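Local coordinates for protein biliverdin reductase (Synechocystis sp., PDB 5B3T) that is a biliverdin reductase, an NAD(P)H-dependent enzyme of the Gfo/Idh/MocA family that acts on a tetrapyrrole produced by heme breakdown, at residues T21-Q26 against H132-G137; V78-A81 against L86-A89. One frame throughout, in Å; residues are numbered along the deposited sequence.

Contact 1 (T21-Q26 against H132-G137); sequences TGYAAQ and HIELLG. With PO4 (phosphate ion), chain C.
Tyr-23 OH donates a hydrogen bond to phosphate O4 at 2.6 Å and also pairs with Arg-27 NE. The phosphate oxygen lies at the edge of the ring, near its plane. Arg-283 NE and Arg-284 N hold the same anion, which probably came from the crystallisation liquor. Arg-283 also makes a cation-pi contact with the Tyr-23 ring. The other end of the ring meets Glu-134. Here a methylene meets the ring: Glu-134 CG reaches Tyr-23 CD1 at 3.5 Å and Tyr-23 CB at 3.9 Å, approaching the ring obliquely. In Glu-134, CG is anti to the backbone N (chi1 -172°) and the chain then bends at chi2 (-85°). The methylene therefore meets the tyrosine while the carboxylate turns aside, its plane 65° from that of the ring. Ala-24 adds a looser contact, with its CB 4.5 Å from Glu-134 CB. The start of the helix is tied back to the loop before it by Gln-26 NE2, which bonds to Thr-21 O at 2.9 Å. Thr-21, Tyr-23 and Ala-24 bind NADP(+) in another structure of this protein. Residues 21-26 follow strand 14-19 and start helix 23-34, consistent with the glycine-rich turn of a Rossmann fold. Residues 132-136 link strand 128-131 to helix 137-146. Helix 283-300 covers the junction, with Phe-287 against Tyr-23, Ala-24 and Ile-133.

Contact 2 (V78-A81 against L86-A89); sequences VLIA and LHGA
Ile-80 CG2 sits over one face of the His-87 imidazole in a CH-pi contact, 3.9 Å from the ring centroid. The methyl is shifted toward the rim, and its shortest approach is 3.7 Å to His-87 CD2. In Ile-80, CG2 is anti to the backbone N and CG1 lies beside that N (chi1 -55°), which turns the CG2 methyl to the ring. This is the tight, buried part. Ala-81 adds less: its CA approaches the ring obliquely, 3.8 Å from His-87 NE2, its CB points away from residues 86-89, and the residue is partly exposed. Both ring nitrogens have partners outside the two segments. His-87 ND1 bonds to Pro-106 O and NE2 to Thr-82 N, so the ring's rotation is fixed. A phenylalanine in place of this histidine would probably leave Pro-106 O and Thr-82 N without these mates and the ring held by packing alone. His-87 binds NADP(+) in another structure of this protein. The contact joins the first strand and the helix of a Rossmann beta-alpha-beta unit, strand 77-80, helix 87-96 and strand 100-104. Leu-103 of the last strand touches both Ile-80 and His-87, and Ile-90 and Ala-91 of the helix pack on Ile-80.

Contacts 1 and 2 adjoin, their centres 13 Å apart. Along the chain, contact 2 lies within the stretch of chain between the two segments of contact 1. They meet at alanines: Ala-24 CB is 3.8 Å from Ala-81 CB, and the backbone Ala-25 N is 4.1 Å from Ala-81 CB. This brings the start of helix 23-34 against the residue that follows strand 77-80. Both contacts hold residues that bind NADP(+) in another structure, and the nearest side-chain atoms of Ala-24 and His-87 are about 8 Å apart. NADP(+) is not bound in this apo model, though a phosphate ion is held by Tyr-23 of contact 1.

Contact 1 (T21-Q26 against H132-G137)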
# COMPACT_ATOMS: atom_id res chain seq x y z
N THR A 21 -0.81 3.73 -13.52
CA THR A 21 -0.14 2.93 -14.53
C THR A 21 1.05 2.16 -13.97
O THR A 21 1.79 1.54 -14.75
CB THR A 21 0.33 3.81 -15.70
OG1 THR A 21 1.15 4.87 -15.19
CG2 THR A 21 -0.86 4.40 -16.44
N GLY A 22 1.26 2.17 -12.65
CA GLY A 22 2.39 1.49 -12.05
C GLY A 22 2.16 0.01 -11.86
O GLY A 22 1.33 -0.61 -12.53
N TYR A 23 2.90 -0.56 -10.91
CA TYR A 23 2.91 -2.01 -10.74
C TYR A 23 1.53 -2.54 -10.35
O TYR A 23 1.04 -3.52 -10.94
CB TYR A 23 3.95 -2.41 -9.68
CG TYR A 23 4.03 -3.90 -9.45
CD1 TYR A 23 3.21 -4.53 -8.52
CD2 TYR A 23 4.93 -4.69 -10.16
CE1 TYR A 23 3.28 -5.89 -8.31
CE2 TYR A 23 5.00 -6.05 -9.95
CZ TYR A 23 4.17 -6.65 -9.02
OH TYR A 23 4.24 -8.00 -8.81
N ALA A 24 0.90 -1.93 -9.35
CA ALA A 24 -0.41 -2.41 -8.90
C ALA A 24 -1.44 -2.30 -10.02
O ALA A 24 -2.26 -3.21 -10.21
CB ALA A 24 -0.86 -1.63 -7.67
N ALA A 25 -1.41 -1.20 -10.77
CA ALA A 25 -2.35 -1.03 -11.88
C ALA A 25 -2.13 -2.09 -12.95
O ALA A 25 -3.09 -2.61 -13.52
CB ALA A 25 -2.21 0.37 -12.47
N GLN A 26 -0.87 -2.41 -13.24
CA GLN A 26 -0.58 -3.39 -14.28
C GLN A 26 -1.04 -4.79 -13.87
O GLN A 26 -1.64 -5.51 -14.68
CB GLN A 26 0.92 -3.38 -14.60
CG GLN A 26 1.38 -2.11 -15.29
CD GLN A 26 2.90 -1.99 -15.37
OE1 GLN A 26 3.60 -2.99 -15.52
NE2 GLN A 26 3.40 -0.77 -15.27
N HIS A 132 -2.88 -3.90 0.41
CA HIS A 132 -1.51 -3.37 0.39
C HIS A 132 -0.61 -4.54 0.01
O HIS A 132 -0.07 -5.23 0.87
CB HIS A 132 -1.14 -2.77 1.74
CG HIS A 132 0.07 -1.90 1.71
ND1 HIS A 132 0.68 -1.42 2.85
CD2 HIS A 132 0.79 -1.41 0.67
CE1 HIS A 132 1.72 -0.68 2.51
NE2 HIS A 132 1.81 -0.66 1.20
N ILE A 133 -0.45 -4.75 -1.30
CA ILE A 133 0.23 -5.92 -1.83
C ILE A 133 1.51 -5.56 -2.57
O ILE A 133 2.49 -6.31 -2.53
CB ILE A 133 -0.71 -6.73 -2.76
CG1 ILE A 133 -1.95 -7.19 -1.98
CG2 ILE A 133 0.00 -7.93 -3.37
CD1 ILE A 133 -3.04 -7.78 -2.85
N GLU A 134 1.54 -4.40 -3.23
CA GLU A 134 2.68 -4.04 -4.06
C GLU A 134 3.97 -3.96 -3.24
O GLU A 134 5.03 -4.39 -3.69
CB GLU A 134 2.41 -2.71 -4.77
CG GLU A 134 3.46 -2.33 -5.81
CD GLU A 134 4.65 -1.61 -5.22
OE1 GLU A 134 4.48 -0.95 -4.17
OE2 GLU A 134 5.75 -1.70 -5.79
N LEU A 135 3.88 -3.40 -2.03
CA LEU A 135 5.04 -3.29 -1.15
C LEU A 135 5.16 -4.57 -0.32
O LEU A 135 4.43 -4.76 0.65
CB LEU A 135 4.93 -2.06 -0.26
CG LEU A 135 6.08 -1.85 0.74
CD1 LEU A 135 7.39 -1.59 0.01
CD2 LEU A 135 5.76 -0.72 1.72
N LEU A 136 6.08 -5.45 -0.72
CA LEU A 136 6.47 -6.61 0.08
C LEU A 136 5.29 -7.53 0.38
O LEU A 136 5.24 -8.16 1.44
CB LEU A 136 7.16 -6.18 1.37
CG LEU A 136 8.50 -5.46 1.20
CD1 LEU A 136 8.98 -4.91 2.53
CD2 LEU A 136 9.54 -6.41 0.63
N GLY A 137 4.32 -7.60 -0.53
CA GLY A 137 3.13 -8.40 -0.28
C GLY A 137 3.44 -9.87 -0.07
O GLY A 137 2.87 -10.51 0.82
P PO4 C . 6.44 -10.48 -8.26
O1 PO4 C . 7.70 -11.27 -8.54
O2 PO4 C . 5.23 -11.23 -8.77
O3 PO4 C . 6.30 -10.30 -6.77
O4 PO4 C . 6.53 -9.14 -8.94

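Contact 2 (V78-A81 against L86-A89)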
# COMPACT_ATOMS: atom_id res chain seq x y z
N VAL A 78 -13.81 1.33 -10.23
CA VAL A 78 -12.64 2.18 -10.35
C VAL A 78 -11.52 1.59 -9.51
O VAL A 78 -11.68 1.40 -8.29
CB VAL A 78 -12.93 3.63 -9.93
CG1 VAL A 78 -11.65 4.45 -9.96
CG2 VAL A 78 -13.97 4.24 -10.85
N LEU A 79 -10.39 1.29 -10.15
CA LEU A 79 -9.18 0.83 -9.48
C LEU A 79 -8.24 2.02 -9.32
O LEU A 79 -7.87 2.65 -10.31
CB LEU A 79 -8.53 -0.30 -10.28
CG LEU A 79 -7.33 -1.08 -9.72
CD1 LEU A 79 -6.01 -0.36 -9.96
CD2 LEU A 79 -7.52 -1.39 -8.24
N ILE A 80 -7.85 2.31 -8.08
CA ILE A 80 -7.04 3.48 -7.76
C ILE A 80 -5.68 3.00 -7.27
O ILE A 80 -5.58 2.34 -6.23
CB ILE A 80 -7.72 4.36 -6.71
CG1 ILE A 80 -9.12 4.76 -7.17
CG2 ILE A 80 -6.88 5.61 -6.44
CD1 ILE A 80 -9.89 5.54 -6.12
N ALA A 81 -4.62 3.34 -8.03
CA ALA A 81 -3.24 3.00 -7.67
C ALA A 81 -2.34 4.03 -8.33
O ALA A 81 -1.69 3.77 -9.35
CB ALA A 81 -2.88 1.58 -8.09
N LEU A 86 -3.56 11.71 -4.03
CA LEU A 86 -4.82 11.71 -4.77
C LEU A 86 -5.81 10.65 -4.31
O LEU A 86 -7.00 10.75 -4.66
CB LEU A 86 -4.55 11.52 -6.26
CG LEU A 86 -3.80 12.63 -7.00
CD1 LEU A 86 -3.60 12.26 -8.46
CD2 LEU A 86 -4.57 13.94 -6.88
N HIS A 87 -5.38 9.65 -3.54
CA HIS A 87 -6.19 8.45 -3.36
C HIS A 87 -7.52 8.75 -2.68
O HIS A 87 -8.58 8.28 -3.11
CB HIS A 87 -5.41 7.40 -2.59
CG HIS A 87 -4.52 6.56 -3.45
ND1 HIS A 87 -4.16 5.27 -3.12
CD2 HIS A 87 -3.92 6.83 -4.64
CE1 HIS A 87 -3.38 4.78 -4.07
NE2 HIS A 87 -3.22 5.70 -5.00
N GLY A 88 -7.49 9.55 -1.61
CA GLY A 88 -8.72 9.86 -0.90
C GLY A 88 -9.70 10.66 -1.74
O GLY A 88 -10.90 10.39 -1.75
N ALA A 89 -9.20 11.67 -2.46
CA ALA A 89 -10.07 12.52 -3.27
C ALA A 89 -10.67 11.74 -4.44
O ALA A 89 -11.85 11.92 -4.78
CB ALA A 89 -9.31 13.74 -3.78